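Side-chain contacts in fibronectin type III domain-containing protein (Simiduia agarivorans, PDB 6P2K), which probably hydrolyses the glucan backbone of xyloglucan, as a glycoside hydrolase of family 74 built on seven-bladed beta-propellers that also binds zinc: residues Q661-P666 / V729-I734; A667-V672 / G717-T722; G695-G698 / I703-S706. One frame throughout, in Å; residues are numbered along the deposited sequence.

Contact 1 (Q661-P666 / V729-I734)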
ATOM      1  N   GLN B 661     -38.786 -29.524  32.939  1.00 34.00           N
ATOM      2  CA  GLN B 661     -39.541 -30.727  32.608  1.00 37.24           C
ATOM      3  C   GLN B 661     -38.648 -31.715  31.870  1.00 35.44           C
ATOM      4  O   GLN B 661     -37.824 -31.321  31.040  1.00 31.38           O
ATOM      5  CB  GLN B 661     -40.770 -30.419  31.736  1.00 43.64           C
ATOM      6  CG  GLN B 661     -41.721 -29.380  32.304  1.00 53.90           C
ATOM      7  CD  GLN B 661     -41.431 -27.984  31.784  1.00 61.47           C
ATOM      8  OE1 GLN B 661     -41.260 -27.779  30.579  1.00 64.17           O
ATOM      9  NE2 GLN B 661     -41.380 -27.014  32.690  1.00 60.97           N
ATOM     10  N   LYS B 662     -38.821 -32.999  32.181  1.00 33.92           N
ATOM     11  CA  LYS B 662     -38.173 -34.067  31.429  1.00 35.93           C
ATOM     12  C   LYS B 662     -38.847 -34.228  30.070  1.00 37.73           C
ATOM     13  O   LYS B 662     -40.073 -34.344  29.993  1.00 41.50           O
ATOM     14  CB  LYS B 662     -38.260 -35.381  32.209  1.00 39.00           C
ATOM     15  CG  LYS B 662     -36.948 -35.911  32.753  1.00 40.01           C
ATOM     16  CD  LYS B 662     -37.105 -37.321  33.306  1.00 43.08           C
ATOM     17  CE  LYS B 662     -37.233 -37.312  34.820  1.00 46.77           C
ATOM     18  NZ  LYS B 662     -36.723 -38.569  35.433  1.00 50.60           N
ATOM     19  N   ILE B 663     -38.057 -34.247  28.994  1.00 34.78           N
ATOM     20  CA  ILE B 663     -38.647 -34.416  27.666  1.00 34.50           C
ATOM     21  C   ILE B 663     -37.960 -35.516  26.862  1.00 32.65           C
ATOM     22  O   ILE B 663     -38.446 -35.895  25.791  1.00 32.34           O
ATOM     23  CB  ILE B 663     -38.646 -33.095  26.873  1.00 33.35           C
ATOM     24  CG1 ILE B 663     -37.221 -32.621  26.599  1.00 31.63           C
ATOM     25  CG2 ILE B 663     -39.464 -32.030  27.597  1.00 33.71           C
ATOM     26  CD1 ILE B 663     -37.133 -31.560  25.515  1.00 31.22           C
ATOM     27  N   PHE B 664     -36.834 -36.039  27.349  1.00 31.34           N
ATOM     28  CA  PHE B 664     -36.226 -37.192  26.692  1.00 31.20           C
ATOM     29  C   PHE B 664     -35.376 -37.966  27.686  1.00 31.58           C
ATOM     30  O   PHE B 664     -34.531 -37.383  28.370  1.00 31.82           O
ATOM     31  CB  PHE B 664     -35.378 -36.781  25.483  1.00 29.00           C
ATOM     32  CG  PHE B 664     -35.278 -37.853  24.432  1.00 29.41           C
ATOM     33  CD1 PHE B 664     -36.422 -38.364  23.838  1.00 29.70           C
ATOM     34  CD2 PHE B 664     -34.048 -38.359  24.050  1.00 25.50           C
ATOM     35  CE1 PHE B 664     -36.340 -39.353  22.872  1.00 29.82           C
ATOM     36  CE2 PHE B 664     -33.959 -39.347  23.085  1.00 27.70           C
ATOM     37  CZ  PHE B 664     -35.109 -39.844  22.496  1.00 29.44           C
ATOM     38  N   THR B 665     -35.596 -39.273  27.748  1.00 31.41           N
ATOM     39  CA  THR B 665     -34.921 -40.185  28.659  1.00 32.13           C
ATOM     40  C   THR B 665     -34.370 -41.366  27.882  1.00 31.66           C
ATOM     41  O   THR B 665     -34.714 -41.572  26.712  1.00 27.92           O
ATOM     42  CB  THR B 665     -35.896 -40.680  29.739  1.00 34.79           C
ATOM     43  OG1 THR B 665     -36.912 -41.483  29.124  1.00 37.56           O
ATOM     44  CG2 THR B 665     -36.546 -39.509  30.457  1.00 32.77           C
ATOM     45  N   PRO B 666     -33.491 -42.165  28.497  1.00 33.96           N
ATOM     46  CA  PRO B 666     -33.064 -43.414  27.843  1.00 35.51           C
ATOM     47  C   PRO B 666     -34.215 -44.320  27.441  1.00 35.49           C
ATOM     48  O   PRO B 666     -34.120 -45.006  26.414  1.00 35.55           O
ATOM     49  CB  PRO B 666     -32.173 -44.071  28.906  1.00 34.95           C
ATOM     50  CG  PRO B 666     -31.608 -42.924  29.664  1.00 35.95           C
ATOM     51  CD  PRO B 666     -32.684 -41.871  29.696  1.00 36.33           C
ATOM     52  N   VAL B 729     -42.928 -32.249  22.763  1.00 39.62           N
ATOM     53  CA  VAL B 729     -41.876 -32.570  21.807  1.00 35.81           C
ATOM     54  C   VAL B 729     -42.062 -34.009  21.356  1.00 38.91           C
ATOM     55  O   VAL B 729     -42.173 -34.918  22.185  1.00 39.41           O
ATOM     56  CB  VAL B 729     -40.477 -32.370  22.415  1.00 29.46           C
ATOM     57  CG1 VAL B 729     -39.404 -32.592  21.359  1.00 26.15           C
ATOM     58  CG2 VAL B 729     -40.367 -30.981  23.019  1.00 29.22           C
ATOM     59  N   ASN B 730     -42.108 -34.215  20.046  1.00 40.22           N
ATOM     60  CA  ASN B 730     -42.170 -35.550  19.473  1.00 41.78           C
ATOM     61  C   ASN B 730     -40.828 -35.879  18.839  1.00 38.11           C
ATOM     62  O   ASN B 730     -40.291 -35.083  18.061  1.00 37.34           O
ATOM     63  CB  ASN B 730     -43.299 -35.666  18.448  1.00 47.43           C
ATOM     64  CG  ASN B 730     -44.668 -35.441  19.062  1.00 56.26           C
ATOM     65  OD1 ASN B 730     -44.876 -35.690  20.252  1.00 61.44           O
ATOM     66  ND2 ASN B 730     -45.615 -34.989  18.249  1.00 57.38           N
ATOM     67  N   TRP B 731     -40.304 -37.056  19.164  1.00 34.68           N
ATOM     68  CA  TRP B 731     -38.944 -37.427  18.820  1.00 33.19           C
ATOM     69  C   TRP B 731     -38.931 -38.443  17.687  1.00 34.77           C
ATOM     70  O   TRP B 731     -39.838 -39.270  17.555  1.00 37.29           O
ATOM     71  CB  TRP B 731     -38.219 -37.995  20.042  1.00 33.28           C
ATOM     72  CG  TRP B 731     -38.031 -36.981  21.119  1.00 30.81           C
ATOM     73  CD1 TRP B 731     -38.916 -36.665  22.104  1.00 31.26           C
ATOM     74  CD2 TRP B 731     -36.891 -36.132  21.312  1.00 27.71           C
ATOM     75  NE1 TRP B 731     -38.398 -35.677  22.905  1.00 32.82           N
ATOM     76  CE2 TRP B 731     -37.156 -35.332  22.441  1.00 29.03           C
ATOM     77  CE3 TRP B 731     -35.673 -35.976  20.645  1.00 29.70           C
ATOM     78  CZ2 TRP B 731     -36.245 -34.387  22.920  1.00 29.55           C
ATOM     79  CZ3 TRP B 731     -34.768 -35.035  21.121  1.00 31.02           C
ATOM     80  CH2 TRP B 731     -35.060 -34.254  22.248  1.00 31.01           C
ATOM     81  N   GLN B 732     -37.887 -38.358  16.870  1.00 32.50           N
ATOM     82  CA  GLN B 732     -37.664 -39.302  15.790  1.00 34.31           C
ATOM     83  C   GLN B 732     -36.183 -39.656  15.738  1.00 31.05           C
ATOM     84  O   GLN B 732     -35.326 -38.926  16.246  1.00 30.86           O
ATOM     85  CB  GLN B 732     -38.136 -38.745  14.439  1.00 36.99           C
ATOM     86  CG  GLN B 732     -37.496 -37.423  14.048  1.00 44.42           C
ATOM     87  CD  GLN B 732     -38.091 -36.840  12.779  1.00 50.41           C
ATOM     88  OE1 GLN B 732     -38.199 -37.521  11.759  1.00 53.86           O
ATOM     89  NE2 GLN B 732     -38.480 -35.570  12.838  1.00 50.11           N
ATOM     90  N   ASP B 733     -35.899 -40.796  15.121  1.00 29.43           N
ATOM     91  CA  ASP B 733     -34.540 -41.305  14.984  1.00 34.22           C
ATOM     92  C   ASP B 733     -33.937 -40.755  13.696  1.00 33.73           C
ATOM     93  O   ASP B 733     -34.476 -40.982  12.608  1.00 34.01           O
ATOM     94  CB  ASP B 733     -34.559 -42.836  14.983  1.00 37.17           C
ATOM     95  CG  ASP B 733     -33.174 -43.450  14.861  1.00 38.88           C
ATOM     96  OD1 ASP B 733     -32.166 -42.715  14.951  1.00 37.21           O
ATOM     97  OD2 ASP B 733     -33.100 -44.684  14.678  1.00 39.31           O
ATOM     98  N   ILE B 734     -32.831 -40.021  13.817  1.00 32.18           N
ATOM     99  CA  ILE B 734     -32.175 -39.455  12.642  1.00 31.14           C
ATOM    100  C   ILE B 734     -30.735 -39.947  12.564  1.00 26.46           C
ATOM    101  O   ILE B 734     -29.873 -39.287  11.974  1.00 27.67           O
ATOM    102  CB  ILE B 734     -32.236 -37.916  12.646  1.00 27.85           C
ATOM    103  CG1 ILE B 734     -31.485 -37.341  13.848  1.00 25.71           C
ATOM    104  CG2 ILE B 734     -33.680 -37.437  12.631  1.00 25.56           C
ATOM    105  CD1 ILE B 734     -30.992 -35.917  13.631  1.00 24.00           C
TER
HETATM  106  O   HOH W   1     -41.053 -35.461  24.657  1.00 46.09           O
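Ile663 and Phe664 meet Val729 and Trp731 across two strands, 661-664 and 729-733, whose directions differ by 26° and whose axes come no closer than 8.2 Å, so that side chains and a water fill the gap between them. The centre of the contact is a face-to-face stack of the Phe664 ring on the five-membered ring of Trp731, with centroids 4.1 Å apart and planes opened to 28°. With CG anti to the backbone N (chi1 -153°), the Phe664 ring is laid with CD1 and CE1 over the pyrrole side of the indole, toward its rim, while CB, placed by the backbone, makes an off-centre CH-pi contact with the six-membered ring. Val729 CG1 lies against the other indole face, 3.5 Å above its plane. The two strands are the outermost strands of consecutive four-stranded blades of a beta-propeller, and the first ends in a classic beta bulge, Ile663 and Phe664 both facing Ile650. Trp731 NE1 gives Ile663 O a weak, bent hydrogen bond of 2.9 Å. Water 1, in the indole plane at its edge, donates to Ile663 O at 2.9 Å and to Val729 O at 2.8 Å, bridging the two carbonyls. Ile663 CD1 reaches both Trp731 CZ2 (3.9 Å) and Val729 CG2 (4.1 Å), its side chain running nearly perpendicular to that of the tryptophan.

Contact 2 (A667-V672 / G717-T722)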
ATOM      1  N   ALA B 667     -35.302 -44.352  28.218  1.00 33.78           N
ATOM      2  CA  ALA B 667     -36.453 -45.163  27.837  1.00 34.43           C
ATOM      3  C   ALA B 667     -37.080 -44.655  26.544  1.00 34.01           C
ATOM      4  O   ALA B 667     -37.462 -45.449  25.675  1.00 34.33           O
ATOM      5  CB  ALA B 667     -37.484 -45.179  28.965  1.00 37.50           C
ATOM      6  N   ASP B 668     -37.202 -43.332  26.402  1.00 33.04           N
ATOM      7  CA  ASP B 668     -37.721 -42.766  25.160  1.00 34.53           C
ATOM      8  C   ASP B 668     -36.821 -43.112  23.980  1.00 32.84           C
ATOM      9  O   ASP B 668     -37.309 -43.402  22.882  1.00 33.99           O
ATOM     10  CB  ASP B 668     -37.863 -41.250  25.281  1.00 35.24           C
ATOM     11  CG  ASP B 668     -38.736 -40.830  26.442  1.00 38.96           C
ATOM     12  OD1 ASP B 668     -39.726 -41.534  26.730  1.00 41.54           O
ATOM     13  OD2 ASP B 668     -38.433 -39.788  27.061  1.00 39.88           O
ATOM     14  N   ALA B 669     -35.503 -43.076  24.189  1.00 31.03           N
ATOM     15  CA  ALA B 669     -34.573 -43.388  23.109  1.00 30.07           C
ATOM     16  C   ALA B 669     -34.696 -44.845  22.675  1.00 32.89           C
ATOM     17  O   ALA B 669     -34.672 -45.146  21.475  1.00 34.47           O
ATOM     18  CB  ALA B 669     -33.142 -43.072  23.545  1.00 28.06           C
ATOM     19  N   MET B 670     -34.835 -45.762  23.634  1.00 33.49           N
ATOM     20  CA  MET B 670     -34.940 -47.175  23.286  1.00 36.91           C
ATOM     21  C   MET B 670     -36.267 -47.493  22.612  1.00 39.95           C
ATOM     22  O   MET B 670     -36.347 -48.450  21.834  1.00 43.12           O
ATOM     23  CB  MET B 670     -34.750 -48.036  24.532  1.00 39.30           C
ATOM     24  CG  MET B 670     -33.333 -47.993  25.085  1.00 42.19           C
ATOM     25  SD  MET B 670     -33.086 -49.118  26.468  1.00 47.88           S
ATOM     26  CE  MET B 670     -33.597 -50.670  25.736  1.00 48.17           C
ATOM     27  N   ALA B 671     -37.312 -46.711  22.893  1.00 39.53           N
ATOM     28  CA  ALA B 671     -38.585 -46.904  22.208  1.00 40.54           C
ATOM     29  C   ALA B 671     -38.537 -46.375  20.779  1.00 41.93           C
ATOM     30  O   ALA B 671     -39.065 -47.012  19.861  1.00 45.50           O
ATOM     31  CB  ALA B 671     -39.711 -46.228  22.989  1.00 34.09           C
ATOM     32  N   VAL B 672     -37.904 -45.218  20.571  1.00 39.28           N
ATOM     33  CA  VAL B 672     -37.833 -44.634  19.235  1.00 35.93           C
ATOM     34  C   VAL B 672     -36.807 -45.363  18.372  1.00 35.08           C
ATOM     35  O   VAL B 672     -36.988 -45.485  17.154  1.00 36.96           O
ATOM     36  CB  VAL B 672     -37.520 -43.131  19.343  1.00 34.70           C
ATOM     37  CG1 VAL B 672     -37.266 -42.518  17.972  1.00 32.31           C
ATOM     38  CG2 VAL B 672     -38.657 -42.405  20.049  1.00 35.91           C
ATOM     39  N   GLY B 717     -27.591 -43.641  19.288  1.00 27.30           N
ATOM     40  CA  GLY B 717     -28.331 -43.034  18.202  1.00 27.72           C
ATOM     41  C   GLY B 717     -28.472 -41.532  18.323  1.00 27.29           C
ATOM     42  O   GLY B 717     -28.234 -40.956  19.389  1.00 23.93           O
ATOM     43  N   VAL B 718     -28.854 -40.891  17.222  1.00 27.30           N
ATOM     44  CA  VAL B 718     -29.093 -39.453  17.167  1.00 24.74           C
ATOM     45  C   VAL B 718     -30.596 -39.236  17.096  1.00 26.41           C
ATOM     46  O   VAL B 718     -31.285 -39.890  16.304  1.00 29.95           O
ATOM     47  CB  VAL B 718     -28.386 -38.811  15.960  1.00 25.97           C
ATOM     48  CG1 VAL B 718     -28.479 -37.288  16.032  1.00 21.68           C
ATOM     49  CG2 VAL B 718     -26.937 -39.271  15.899  1.00 25.60           C
ATOM     50  N   PHE B 719     -31.105 -38.329  17.924  1.00 24.63           N
ATOM     51  CA  PHE B 719     -32.541 -38.126  18.052  1.00 26.45           C
ATOM     52  C   PHE B 719     -32.895 -36.663  17.838  1.00 26.20           C
ATOM     53  O   PHE B 719     -32.235 -35.766  18.368  1.00 28.25           O
ATOM     54  CB  PHE B 719     -33.041 -38.600  19.420  1.00 27.95           C
ATOM     55  CG  PHE B 719     -32.748 -40.047  19.690  1.00 30.47           C
ATOM     56  CD1 PHE B 719     -31.547 -40.429  20.277  1.00 28.48           C
ATOM     57  CD2 PHE B 719     -33.660 -41.031  19.330  1.00 28.79           C
ATOM     58  CE1 PHE B 719     -31.272 -41.763  20.515  1.00 31.00           C
ATOM     59  CE2 PHE B 719     -33.393 -42.366  19.567  1.00 30.36           C
ATOM     60  CZ  PHE B 719     -32.197 -42.734  20.161  1.00 32.66           C
ATOM     61  N   LEU B 720     -33.950 -36.438  17.059  1.00 27.21           N
ATOM     62  CA  LEU B 720     -34.411 -35.106  16.698  1.00 26.80           C
ATOM     63  C   LEU B 720     -35.840 -34.935  17.194  1.00 31.50           C
ATOM     64  O   LEU B 720     -36.724 -35.724  16.839  1.00 32.62           O
ATOM     65  CB  LEU B 720     -34.339 -34.897  15.183  1.00 24.43           C
ATOM     66  CG  LEU B 720     -34.772 -33.528  14.653  1.00 27.70           C
ATOM     67  CD1 LEU B 720     -33.657 -32.505  14.831  1.00 24.58           C
ATOM     68  CD2 LEU B 720     -35.202 -33.620  13.198  1.00 27.38           C
ATOM     69  N   GLY B 721     -36.064 -33.911  18.007  1.00 30.14           N
ATOM     70  CA  GLY B 721     -37.384 -33.604  18.535  1.00 29.11           C
ATOM     71  C   GLY B 721     -37.948 -32.362  17.868  1.00 27.49           C
ATOM     72  O   GLY B 721     -37.209 -31.419  17.566  1.00 28.78           O
ATOM     73  N   THR B 722     -39.258 -32.370  17.640  1.00 27.80           N
ATOM     74  CA  THR B 722     -39.965 -31.241  17.052  1.00 31.97           C
ATOM     75  C   THR B 722     -40.958 -30.695  18.065  1.00 36.70           C
ATOM     76  O   THR B 722     -41.757 -31.451  18.629  1.00 36.74           O
ATOM     77  CB  THR B 722     -40.687 -31.642  15.761  1.00 34.79           C
ATOM     78  OG1 THR B 722     -39.739 -32.173  14.826  1.00 36.68           O
ATOM     79  CG2 THR B 722     -41.378 -30.433  15.142  1.00 32.68           C
TER
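Ala669 and Val672, one helical turn apart, both pack on the ring of Phe719, and apolar contact carries the whole pairing; no hydrogen bond passes between residues 667-672 and 717-722. The closest approach is Ala669 CB to Phe719 CZ at 3.5 Å, where the methyl meets the far end of the ring obliquely. Val672 comes from another side: its CG1 sits at the ring edge, near the plane, 4.1 Å from Phe719 CD2. With CG1 anti to the backbone N (chi1 173°), this branch is the one turned to the ring. The helix backbone joins in by packing, Ala669 O lying 3.6 Å from Phe719 CE2. Among the aromatic contacts, Phe719 also meets Phe664, their planes inclined at about 50°, and touches Trp731. A leucine in place of Phe719 lacks the far end of the ring and would probably leave the Ala669 methyl without its partner and open a gap under the helix. Backbone polarity is met within the helix, Val672 N bonding to Asp668 O at 3.0 Å, and across the sheet, where Phe719 pairs with Met705 of strand 702-709. The short helix, with Thr665 at its N-cap, directly follows the outermost strand of one propeller blade, and here it packs against the third strand of the next.

Contact 3 (G695-G698 / I703-S706)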
ATOM      1  N   GLY B 695     -23.074 -32.429  21.941  1.00 26.06           N
ATOM      2  CA  GLY B 695     -23.769 -32.483  20.667  1.00 24.48           C
ATOM      3  C   GLY B 695     -25.260 -32.242  20.720  1.00 24.29           C
ATOM      4  O   GLY B 695     -25.953 -32.543  19.740  1.00 26.37           O
ATOM      5  N   SER B 696     -25.785 -31.743  21.831  1.00 20.38           N
ATOM      6  CA  SER B 696     -27.179 -31.334  21.893  1.00 23.33           C
ATOM      7  C   SER B 696     -27.318 -29.896  21.412  1.00 22.58           C
ATOM      8  O   SER B 696     -26.402 -29.081  21.546  1.00 23.73           O
ATOM      9  CB  SER B 696     -27.733 -31.473  23.312  1.00 22.66           C
ATOM     10  OG  SER B 696     -27.378 -30.354  24.098  1.00 26.46           O
ATOM     11  N   ALA B 697     -28.475 -29.590  20.834  1.00 19.63           N
ATOM     12  CA  ALA B 697     -28.690 -28.261  20.282  1.00 22.54           C
ATOM     13  C   ALA B 697     -30.181 -27.973  20.197  1.00 25.46           C
ATOM     14  O   ALA B 697     -31.014 -28.883  20.171  1.00 27.33           O
ATOM     15  CB  ALA B 697     -28.041 -28.113  18.902  1.00 19.58           C
ATOM     16  N   GLY B 698     -30.497 -26.683  20.148  1.00 25.02           N
ATOM     17  CA  GLY B 698     -31.863 -26.236  19.978  1.00 25.14           C
ATOM     18  C   GLY B 698     -31.936 -25.002  19.106  1.00 24.76           C
ATOM     19  O   GLY B 698     -31.103 -24.100  19.227  1.00 25.07           O
ATOM     20  N   ILE B 703     -34.935 -29.752  18.324  1.00 29.47           N
ATOM     21  CA  ILE B 703     -33.969 -30.102  19.360  1.00 26.78           C
ATOM     22  C   ILE B 703     -33.308 -31.411  18.951  1.00 27.55           C
ATOM     23  O   ILE B 703     -33.979 -32.323  18.455  1.00 29.80           O
ATOM     24  CB  ILE B 703     -34.637 -30.234  20.745  1.00 28.39           C
ATOM     25  CG1 ILE B 703     -35.269 -28.911  21.171  1.00 32.14           C
ATOM     26  CG2 ILE B 703     -33.634 -30.702  21.792  1.00 24.50           C
ATOM     27  CD1 ILE B 703     -36.270 -29.051  22.297  1.00 35.10           C
ATOM     28  N   VAL B 704     -31.993 -31.507  19.151  1.00 23.25           N
ATOM     29  CA  VAL B 704     -31.233 -32.695  18.784  1.00 24.42           C
ATOM     30  C   VAL B 704     -30.350 -33.103  19.958  1.00 26.81           C
ATOM     31  O   VAL B 704     -29.924 -32.267  20.759  1.00 25.75           O
ATOM     32  CB  VAL B 704     -30.387 -32.460  17.508  1.00 25.09           C
ATOM     33  CG1 VAL B 704     -29.375 -31.343  17.732  1.00 25.37           C
ATOM     34  CG2 VAL B 704     -29.693 -33.742  17.048  1.00 22.92           C
ATOM     35  N   MET B 705     -30.097 -34.406  20.069  1.00 26.12           N
ATOM     36  CA  MET B 705     -29.177 -34.946  21.062  1.00 22.91           C
ATOM     37  C   MET B 705     -28.665 -36.288  20.558  1.00 24.35           C
ATOM     38  O   MET B 705     -29.217 -36.874  19.623  1.00 26.50           O
ATOM     39  CB  MET B 705     -29.847 -35.087  22.435  1.00 22.45           C
ATOM     40  CG  MET B 705     -31.014 -36.065  22.474  1.00 26.34           C
ATOM     41  SD  MET B 705     -30.507 -37.767  22.806  1.00 30.99           S
ATOM     42  CE  MET B 705     -29.741 -37.588  24.413  1.00 30.99           C
ATOM     43  N   SER B 706     -27.605 -36.780  21.202  1.00 21.56           N
ATOM     44  CA  SER B 706     -26.987 -38.039  20.802  1.00 24.97           C
ATOM     45  C   SER B 706     -26.505 -38.790  22.034  1.00 25.47           C
ATOM     46  O   SER B 706     -25.737 -38.245  22.833  1.00 23.26           O
ATOM     47  CB  SER B 706     -25.822 -37.792  19.836  1.00 23.73           C
ATOM     48  OG  SER B 706     -24.968 -38.919  19.761  1.00 30.71           O
TER
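The flat groups joining Ala697 to Val704 are peptide units, and they are linked as an antiparallel hydrogen-bonded pair. Ala697 N donates to Val704 O at 3.0 Å and Val704 N to Ala697 O at 3.0 Å. Each acceptor also takes a CA-H...O contact: Ser696 CA is 3.1 Å from Val704 O, and Ile703 CA is 3.3 Å from Ala697 O. On one face of the sheet, Ala697 CB meets Val704 CG1 at 3.7 Å. That branch of Val704 stands between its backbone N and carbonyl carbon (chi1 61°), which leans it over the Ala697 N-H, and Ser746 and Phe748 of strand 745-751 close over both residues. This is the hairpin that opens a propeller blade: 697-699 is the first, innermost strand and 702-709 the second. On the other face, Ile703 belongs to a non-hydrogen-bonded pair with Gly698, and its CG2 packs 3.6 Å from Ala697 O. Before the strand proper, Ser696 CB and Met705 CB stand 4.3 Å apart. Gly695 has a positive phi, which favours glycine, and the turn is held by Glu619, whose carboxylate accepts from the backbone N of Gly695 and of Ser696. A bound zinc ion lies about 10 Å from Gly695, measured to the side-chain position of that residue, and is not part of this contact.

All three contacts involve the blade that runs from strand 697-699 to strand 729-733. Contact 3 pairs its two inner strands, is fully buried and relies on regular backbone hydrogen bonds. Contact 2, also buried, is purely apolar and reaches the third strand from the helix, whereas contact 1, partly buried at the outer strand, mixes ring stacking with a weak bond and a bridging water. Contacts 1 and 2 share one continuous piece of chain, strand 661-664 running into helix 666-672. Neighbouring strands join the three: Gln732 N probably bonds to Leu720 O, and Gly721 N probably bonds to Ile703 O. Met705 SD also packs against Phe664 CD2, linking contacts 3 and 1.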